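Local coordinates for cephalosporin hydroxylase CMCI (Streptomyces clavuligerus, PDB 2BR5), which probably acts in cephamycin biosynthesis as a methyltransferase of Rossmann-like fold that binds S-adenosyl-methionine and its product S-adenosyl-L-homocysteine, at the S-adenosyl-L-homocysteine site. Sequence-based numbering; all coordinates share one arbitrary frame.

The S-adenosyl-L-homocysteine site. Residues 18, 64-65, 87, 89-91, 95, 116-118, 121, 137-139, 160-161, 163, 186. With SAH (S-adenosyl-L-homocysteine), chain B.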
loop_
_atom_site.group_PDB
_atom_site.type_symbol
_atom_site.label_atom_id
_atom_site.label_comp_id
_atom_site.label_asym_id
_atom_site.label_seq_id
_atom_site.Cartn_x
_atom_site.Cartn_y
_atom_site.Cartn_z
ATOM N N LEU A 18 20.695 -11.007 13.823
ATOM C CA LEU A 18 21.801 -10.292 14.477
ATOM C C LEU A 18 22.635 -9.420 13.562
ATOM O O LEU A 18 22.823 -8.244 13.846
ATOM C CB LEU A 18 22.730 -11.286 15.151
ATOM C CG LEU A 18 21.997 -12.117 16.192
ATOM C CD1 LEU A 18 22.891 -13.220 16.685
ATOM C CD2 LEU A 18 21.523 -11.240 17.328
ATOM N N LEU A 64 19.371 -3.180 18.428
ATOM C CA LEU A 64 18.494 -4.012 17.621
ATOM C C LEU A 64 17.034 -3.691 17.873
ATOM O O LEU A 64 16.154 -4.191 17.177
ATOM C CB LEU A 64 18.750 -5.469 17.945
ATOM C CG LEU A 64 20.185 -5.953 17.765
ATOM C CD1 LEU A 64 20.212 -7.470 17.797
ATOM C CD2 LEU A 64 20.815 -5.444 16.476
ATOM N N LYS A 65 16.788 -2.895 18.904
ATOM C CA LYS A 65 15.490 -2.305 19.138
ATOM C C LYS A 65 15.430 -1.073 18.261
ATOM O O LYS A 65 16.317 -0.213 18.355
ATOM C CB LYS A 65 15.335 -1.894 20.606
ATOM C CG LYS A 65 15.210 -3.069 21.553
ATOM C CD LYS A 65 15.049 -2.635 23.008
ATOM C CE LYS A 65 15.378 -3.753 24.017
ATOM N NZ LYS A 65 15.273 -5.119 23.445
ATOM N N GLU A 87 17.170 -7.910 30.805
ATOM C CA GLU A 87 17.220 -8.396 29.431
ATOM C C GLU A 87 17.672 -9.849 29.429
ATOM O O GLU A 87 18.634 -10.220 30.095
ATOM C CB GLU A 87 18.156 -7.549 28.576
ATOM C CG GLU A 87 17.443 -6.453 27.805
ATOM C CD GLU A 87 16.688 -6.961 26.592
ATOM O OE1 GLU A 87 16.633 -8.187 26.375
ATOM O OE2 GLU A 87 16.139 -6.127 25.847
ATOM N N GLY A 89 19.036 -12.595 26.888
ATOM C CA GLY A 89 19.701 -12.443 25.602
ATOM C C GLY A 89 20.269 -11.035 25.432
ATOM O O GLY A 89 19.531 -10.046 25.456
ATOM N N VAL A 90 21.582 -10.958 25.225
ATOM C CA VAL A 90 22.338 -9.707 25.320
ATOM C C VAL A 90 22.900 -9.251 23.975
ATOM O O VAL A 90 22.683 -8.105 23.553
ATOM C CB VAL A 90 23.511 -9.896 26.276
ATOM C CG1 VAL A 90 24.456 -8.699 26.243
ATOM C CG2 VAL A 90 22.987 -10.143 27.694
ATOM N N TYR A 91 23.629 -10.156 23.322
ATOM C CA TYR A 91 24.349 -9.867 22.081
ATOM C C TYR A 91 25.416 -8.806 22.349
ATOM O O TYR A 91 26.327 -9.049 23.147
ATOM C CB TYR A 91 23.386 -9.506 20.931
ATOM C CG TYR A 91 24.039 -9.436 19.568
ATOM C CD1 TYR A 91 24.854 -10.465 19.107
ATOM C CD2 TYR A 91 23.850 -8.340 18.742
ATOM C CE1 TYR A 91 25.462 -10.401 17.870
ATOM C CE2 TYR A 91 24.463 -8.271 17.508
ATOM C CZ TYR A 91 25.263 -9.310 17.083
ATOM O OH TYR A 91 25.862 -9.255 15.853
ATOM N N SER A 95 21.297 -2.618 24.195
ATOM C CA SER A 95 20.109 -2.419 25.019
ATOM C C SER A 95 20.442 -2.163 26.499
ATOM O O SER A 95 19.939 -1.238 27.109
ATOM C CB SER A 95 19.196 -3.634 24.890
ATOM O OG SER A 95 18.668 -3.711 23.570
ATOM N N ASP A 116 22.851 -14.234 29.295
ATOM C CA ASP A 116 23.210 -14.835 27.999
ATOM C C ASP A 116 24.087 -16.070 28.193
ATOM O O ASP A 116 24.923 -16.105 29.093
ATOM C CB ASP A 116 23.987 -13.822 27.138
ATOM C CG ASP A 116 23.741 -13.993 25.636
ATOM O OD1 ASP A 116 23.675 -15.150 25.167
ATOM O OD2 ASP A 116 23.616 -13.024 24.847
ATOM N N ARG A 117 23.929 -17.070 27.332
ATOM C CA ARG A 117 24.867 -18.194 27.323
ATOM C C ARG A 117 26.221 -17.757 26.749
ATOM O O ARG A 117 27.233 -18.391 27.021
ATOM C CB ARG A 117 24.285 -19.405 26.568
ATOM C CG ARG A 117 24.863 -19.689 25.166
ATOM C CD ARG A 117 23.888 -19.478 24.010
ATOM N NE ARG A 117 23.374 -20.742 23.474
ATOM C CZ ARG A 117 22.920 -20.926 22.223
ATOM N NH1 ARG A 117 22.897 -19.932 21.331
ATOM N NH2 ARG A 117 22.483 -22.127 21.858
ATOM N N ASP A 118 26.222 -16.666 25.979
ATOM C CA ASP A 118 27.402 -16.174 25.271
ATOM C C ASP A 118 27.510 -14.658 25.420
ATOM O O ASP A 118 26.867 -13.917 24.682
ATOM C CB ASP A 118 27.288 -16.574 23.787
ATOM C CG ASP A 118 28.524 -16.218 22.951
ATOM O OD1 ASP A 118 29.583 -15.835 23.498
ATOM O OD2 ASP A 118 28.507 -16.311 21.705
ATOM N N ARG A 121 30.280 -11.449 22.862
ATOM C CA ARG A 121 30.079 -10.438 21.837
ATOM C C ARG A 121 29.610 -9.108 22.398
ATOM O O ARG A 121 29.130 -8.261 21.640
ATOM C CB ARG A 121 29.042 -10.899 20.810
ATOM C CG ARG A 121 29.004 -12.387 20.527
ATOM C CD ARG A 121 27.642 -13.002 20.791
ATOM N NE ARG A 121 27.031 -13.519 19.575
ATOM C CZ ARG A 121 25.872 -14.150 19.544
ATOM N NH1 ARG A 121 25.182 -14.333 20.662
ATOM N NH2 ARG A 121 25.392 -14.597 18.386
ATOM N N GLY A 137 24.792 -18.160 31.402
ATOM C CA GLY A 137 23.869 -19.231 31.748
ATOM C C GLY A 137 22.872 -19.589 30.666
ATOM O O GLY A 137 22.601 -18.774 29.781
ATOM N N ASP A 138 22.320 -20.803 30.745
ATOM C CA ASP A 138 21.411 -21.314 29.715
ATOM C C ASP A 138 19.952 -21.217 30.150
ATOM O O ASP A 138 19.649 -21.312 31.336
ATOM C CB ASP A 138 21.749 -22.771 29.358
ATOM C CG ASP A 138 21.642 -23.057 27.853
ATOM O OD1 ASP A 138 20.535 -22.937 27.273
ATOM O OD2 ASP A 138 22.625 -23.406 27.164
ATOM N N CYS A 139 19.065 -21.034 29.173
ATOM C CA CYS A 139 17.621 -21.017 29.396
ATOM C C CYS A 139 17.052 -22.429 29.526
ATOM O O CYS A 139 15.937 -22.609 30.024
ATOM C CB CYS A 139 16.910 -20.313 28.242
ATOM S SG CYS A 139 17.057 -18.522 28.255
ATOM N N ASN A 160 14.607 -12.025 24.848
ATOM C CA ASN A 160 15.165 -11.695 23.514
ATOM C C ASN A 160 15.986 -12.830 22.879
ATOM O O ASN A 160 16.215 -12.863 21.672
ATOM C CB ASN A 160 15.995 -10.410 23.573
ATOM C CG ASN A 160 15.268 -9.215 22.976
ATOM O OD1 ASN A 160 14.737 -9.275 21.858
ATOM N ND2 ASN A 160 15.244 -8.117 23.725
ATOM N N ALA A 161 16.477 -13.716 23.727
ATOM C CA ALA A 161 16.703 -15.109 23.366
ATOM C C ALA A 161 15.309 -15.634 23.507
ATOM O O ALA A 161 14.479 -14.950 24.109
ATOM C CB ALA A 161 17.618 -15.779 24.385
ATOM N N ALA A 163 14.479 -19.356 23.972
ATOM C CA ALA A 163 14.448 -20.768 24.294
ATOM C C ALA A 163 13.780 -20.958 25.655
ATOM O O ALA A 163 13.799 -20.056 26.493
ATOM C CB ALA A 163 15.842 -21.316 24.296
ATOM N N GLU A 186 9.725 -10.112 22.940
ATOM C CA GLU A 186 9.940 -9.321 21.720
ATOM C C GLU A 186 9.950 -10.230 20.502
ATOM O O GLU A 186 10.384 -11.362 20.591
ATOM C CB GLU A 186 11.281 -8.570 21.772
ATOM C CG GLU A 186 11.516 -7.749 23.038
ATOM C CD GLU A 186 12.414 -6.523 22.835
ATOM O OE1 GLU A 186 13.361 -6.579 22.025
ATOM O OE2 GLU A 186 12.187 -5.505 23.508
HETATM N N SAH B . 19.329 -8.154 23.363
HETATM C CA SAH B . 19.109 -7.979 21.933
HETATM C CB SAH B . 18.765 -9.312 21.256
HETATM C CG SAH B . 19.523 -10.550 21.751
HETATM S SD SAH B . 20.041 -11.599 20.365
HETATM C C SAH B . 18.007 -6.937 21.707
HETATM O O SAH B . 17.870 -5.955 22.430
HETATM O OXT SAH B . 17.180 -6.986 20.796
HETATM C "C5'" SAH B . 19.663 -13.216 21.095
HETATM C "C4'" SAH B . 20.621 -13.684 22.186
HETATM O "O4'" SAH B . 20.059 -14.830 22.782
HETATM C "C3'" SAH B . 22.015 -14.107 21.737
HETATM O "O3'" SAH B . 22.978 -13.270 22.327
HETATM C "C2'" SAH B . 22.181 -15.537 22.221
HETATM O "O2'" SAH B . 23.430 -15.779 22.814
HETATM C "C1'" SAH B . 21.079 -15.677 23.248
HETATM N N9 SAH B . 20.581 -17.055 23.423
HETATM C C8 SAH B . 20.101 -17.893 22.457
HETATM N N7 SAH B . 19.744 -19.059 23.044
HETATM C C5 SAH B . 19.979 -18.978 24.370
HETATM C C6 SAH B . 19.793 -19.875 25.420
HETATM N N6 SAH B . 19.292 -21.090 25.207
HETATM N N1 SAH B . 20.142 -19.491 26.699
HETATM C C2 SAH B . 20.662 -18.233 26.930
HETATM N N3 SAH B . 20.838 -17.353 25.883
HETATM C C4 SAH B . 20.506 -17.718 24.620
#
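Gly89, with phi/psi of 82°/121° just past strand 84-88, starts a loop in which Tyr91 also has a positive phi; in this loop the Gly89 carbonyl faces the ligand and the amides of Val90 and Tyr91 face Asp116. The pocket resembles the S-adenosyl-methionine site of a Rossmann-like methyltransferase, as the family suggests; it holds S-adenosyl-L-homocysteine (SAH), the product form of that cofactor, which is poorly ordered. Asp116, ending strand 111-116, receives the ribose diol as a fork: OD2 takes the 3'-hydroxyl SAH O3' at 2.6 Å and OD1 the 2'-hydroxyl SAH O2', both through syn lone pairs. Val90 N reaches OD2 from above the carboxylate plane, Tyr91 N nearly along its C-O axis, and Asp118 N meets OD1 from above, so backbone amides fix the carboxylate's rotation. An alanine in place of Asp116 would probably lose the paired grip on the diol and loosen the loop whose amides the carboxylate gathers. Arg121 brings NH1 to SAH O3' (3.0 Å), a likely hydrogen bond, while its guanidinium lies over Tyr91 CD1. The adenine is sandwiched: Ala161 CB sits over one face of its five-membered ring, 3.6 Å from the centroid, and Arg117, bent at chi2 and chi3, lays NH1 over the ring in a cation-pi contact. Base recognition is shown by Cys139 N donating to SAH N1 (3.1 Å); separately, the exocyclic amine SAH N6 donates to Asp138 OD1. At the amino-acid end, SAH N donates to Gly89 O (2.8 Å), and carboxylate SAH O accepts from Ser95 OG and Lys65 NZ. Glu87 OE2 and Glu186 OE1 hold Lys65 NZ by salt bridges; the engineered Asn160 directs ND2 in its amide plane to Glu87 OE1, at 3.0 Å and 177° at H.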